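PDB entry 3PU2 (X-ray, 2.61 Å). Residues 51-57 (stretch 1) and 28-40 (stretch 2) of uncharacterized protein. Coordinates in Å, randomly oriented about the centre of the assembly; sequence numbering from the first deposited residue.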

# COMPACT_ATOMS: atom_id res chain seq x y z
N GLU A 51 -8.07 6.82 10.92
CA GLU A 51 -7.64 5.81 11.90
C GLU A 51 -6.54 4.95 11.28
O GLU A 51 -6.67 4.47 10.16
CB GLU A 51 -8.77 4.89 12.35
CG GLU A 51 -8.44 4.15 13.66
CD GLU A 51 -9.41 3.01 13.98
OE1 GLU A 51 -10.63 3.17 13.74
OE2 GLU A 51 -8.94 1.97 14.49
N CYS A 52 -5.46 4.77 12.02
CA CYS A 52 -4.38 3.98 11.47
C CYS A 52 -3.59 3.17 12.47
O CYS A 52 -2.75 3.69 13.22
CB CYS A 52 -3.43 4.88 10.68
SG CYS A 52 -2.25 3.92 9.70
N VAL A 53 -3.87 1.88 12.47
CA VAL A 53 -3.19 0.93 13.33
C VAL A 53 -2.36 0.06 12.40
O VAL A 53 -2.88 -0.55 11.47
CB VAL A 53 -4.21 0.05 14.10
CG1 VAL A 53 -3.47 -1.00 14.94
CG2 VAL A 53 -5.09 0.95 14.97
N PHE A 54 -1.06 0.02 12.65
CA PHE A 54 -0.15 -0.78 11.84
C PHE A 54 0.94 -1.27 12.79
O PHE A 54 1.57 -0.49 13.52
CB PHE A 54 0.45 0.06 10.72
CG PHE A 54 0.85 -0.72 9.50
CD1 PHE A 54 -0.01 -0.84 8.42
CD2 PHE A 54 2.10 -1.30 9.40
CE1 PHE A 54 0.37 -1.52 7.26
CE2 PHE A 54 2.50 -1.98 8.25
CZ PHE A 54 1.63 -2.09 7.17
N GLU A 55 1.13 -2.58 12.81
CA GLU A 55 2.13 -3.23 13.65
C GLU A 55 2.90 -4.12 12.68
O GLU A 55 2.41 -5.18 12.31
CB GLU A 55 1.40 -4.06 14.71
CG GLU A 55 0.18 -3.34 15.30
CD GLU A 55 -0.61 -4.18 16.31
OE1 GLU A 55 -0.89 -5.36 16.03
OE2 GLU A 55 -0.97 -3.65 17.39
N PRO A 56 4.10 -3.69 12.25
CA PRO A 56 4.94 -4.44 11.30
C PRO A 56 5.81 -5.57 11.84
O PRO A 56 7.03 -5.55 11.66
CB PRO A 56 5.76 -3.34 10.65
CG PRO A 56 6.05 -2.47 11.79
CD PRO A 56 4.70 -2.38 12.54
N HIS A 57 5.17 -6.54 12.50
CA HIS A 57 5.83 -7.71 13.06
C HIS A 57 4.84 -8.85 12.96
O HIS A 57 3.63 -8.62 13.06
CB HIS A 57 6.23 -7.47 14.52
CG HIS A 57 5.11 -7.02 15.41
ND1 HIS A 57 3.97 -7.77 15.60
CD2 HIS A 57 4.98 -5.92 16.19
CE1 HIS A 57 3.18 -7.15 16.46
NE2 HIS A 57 3.77 -6.03 16.84
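Stretch 2 (28-40) LWAALTSPALLPA

Stretch 2 lies on stretch 1 as an apolar packing contact without a single hydrogen bond between them, burying 393 Å² summed over both sides. Residues 28-33 are helical, with phi/psi near -70/-37 from Leu 28 to Ala 31, shifting to -77/-17 at Leu 32 and -127/0 at Thr 33; Ser 34 is the first residue to leave helical values (-94/132), and loop follows. Stretch 1 is extended, with strand already under way at Glu 51 and running through Val 53, and its side chains alternate: Cys 52, Phe 54 and Pro 56 point CA-to-CB toward stretch 2, Glu 51, Val 53 and Glu 55 away. The register shows that the chains run in opposite senses, since Cys 52 CA lies 5.5 Å from Pro 35 CA, whereas Pro 56 CA lies 6.3 Å from Thr 33 CA.

Phe 54 is the centre of the contact. Its CD2 is 3.3 Å from Thr 33 O and its CE2 3.7 Å from Thr 33 CB, while Leu 32 O sits over one ring face, 3.9 Å from CZ. Leu 38 CD1 bridges two residues, 4.0 Å from Phe 54 CD1 and 3.6 Å from Cys 52 SG. Pro 35 packs against Cys 52 and Phe 54, its CB 3.4 Å from Cys 52 O and its CG 4.0 Å from Phe 54 CB. At the far end, Pro 56 CB meets Thr 33 CB at 3.9 Å and Trp 29 CZ2 at 4.2 Å.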

# COMPACT_ATOMS: atom_id res chain seq x y z
N LEU A 28 12.02 4.59 3.70
CA LEU A 28 10.83 4.19 2.99
C LEU A 28 10.01 3.22 3.84
O LEU A 28 8.78 3.29 3.86
CB LEU A 28 11.19 3.55 1.66
CG LEU A 28 9.98 3.47 0.72
CD1 LEU A 28 9.35 4.84 0.65
CD2 LEU A 28 10.41 3.00 -0.66
N TRP A 29 10.68 2.31 4.53
CA TRP A 29 10.01 1.34 5.39
C TRP A 29 9.29 2.07 6.53
O TRP A 29 8.20 1.67 6.92
CB TRP A 29 11.02 0.32 5.95
CG TRP A 29 10.48 -0.65 6.97
CD1 TRP A 29 10.31 -0.44 8.32
CD2 TRP A 29 9.99 -1.97 6.71
NE1 TRP A 29 9.75 -1.55 8.91
CE2 TRP A 29 9.54 -2.50 7.95
CE3 TRP A 29 9.89 -2.76 5.56
CZ2 TRP A 29 9.00 -3.78 8.06
CZ3 TRP A 29 9.35 -4.02 5.67
CH2 TRP A 29 8.91 -4.52 6.91
N ALA A 30 9.89 3.14 7.04
CA ALA A 30 9.27 3.90 8.12
C ALA A 30 8.01 4.61 7.61
O ALA A 30 7.05 4.84 8.37
CB ALA A 30 10.25 4.92 8.68
N ALA A 31 8.02 4.95 6.32
CA ALA A 31 6.90 5.63 5.68
C ALA A 31 5.77 4.65 5.40
O ALA A 31 4.61 4.96 5.60
CB ALA A 31 7.36 6.27 4.38
N LEU A 32 6.14 3.46 4.93
CA LEU A 32 5.18 2.41 4.59
C LEU A 32 4.58 1.64 5.77
O LEU A 32 3.54 0.99 5.62
CB LEU A 32 5.85 1.41 3.65
CG LEU A 32 6.12 1.94 2.24
CD1 LEU A 32 7.22 1.16 1.59
CD2 LEU A 32 4.86 1.83 1.41
N THR A 33 5.21 1.73 6.94
CA THR A 33 4.73 0.98 8.11
C THR A 33 4.47 1.75 9.40
O THR A 33 4.07 1.15 10.40
CB THR A 33 5.71 -0.16 8.44
OG1 THR A 33 6.82 0.37 9.18
CG2 THR A 33 6.23 -0.81 7.15
N SER A 34 4.69 3.06 9.41
CA SER A 34 4.45 3.83 10.63
C SER A 34 3.06 4.46 10.69
O SER A 34 2.59 5.06 9.73
CB SER A 34 5.52 4.91 10.77
OG SER A 34 5.35 5.60 12.00
N PRO A 35 2.36 4.30 11.82
CA PRO A 35 1.02 4.87 11.98
C PRO A 35 1.01 6.39 12.02
O PRO A 35 -0.03 7.01 11.81
CB PRO A 35 0.56 4.27 13.31
CG PRO A 35 1.31 2.95 13.36
CD PRO A 35 2.67 3.37 12.92
N ALA A 36 2.16 7.00 12.29
CA ALA A 36 2.24 8.45 12.34
C ALA A 36 2.57 9.09 10.99
O ALA A 36 2.34 10.28 10.79
CB ALA A 36 3.27 8.88 13.38
N LEU A 37 3.11 8.29 10.06
CA LEU A 37 3.48 8.78 8.75
C LEU A 37 2.52 8.36 7.63
O LEU A 37 2.34 9.08 6.66
CB LEU A 37 4.90 8.31 8.41
CG LEU A 37 6.09 9.19 8.85
CD1 LEU A 37 5.97 9.54 10.31
CD2 LEU A 37 7.39 8.45 8.60
N LEU A 38 1.90 7.20 7.77
CA LEU A 38 0.97 6.72 6.74
C LEU A 38 -0.17 7.67 6.40
O LEU A 38 -0.56 7.78 5.24
CB LEU A 38 0.37 5.38 7.15
CG LEU A 38 1.20 4.13 6.90
CD1 LEU A 38 0.57 3.00 7.66
CD2 LEU A 38 1.28 3.80 5.41
N PRO A 39 -0.75 8.35 7.40
CA PRO A 39 -1.85 9.28 7.14
C PRO A 39 -1.46 10.48 6.28
O PRO A 39 -2.29 11.04 5.56
CB PRO A 39 -2.27 9.71 8.55
CG PRO A 39 -1.96 8.51 9.37
CD PRO A 39 -0.60 8.12 8.85
N ALA A 40 -0.19 10.86 6.36
CA ALA A 40 0.32 12.00 5.62
C ALA A 40 0.55 11.79 4.12
O ALA A 40 1.02 12.70 3.44
CB ALA A 40 1.60 12.48 6.28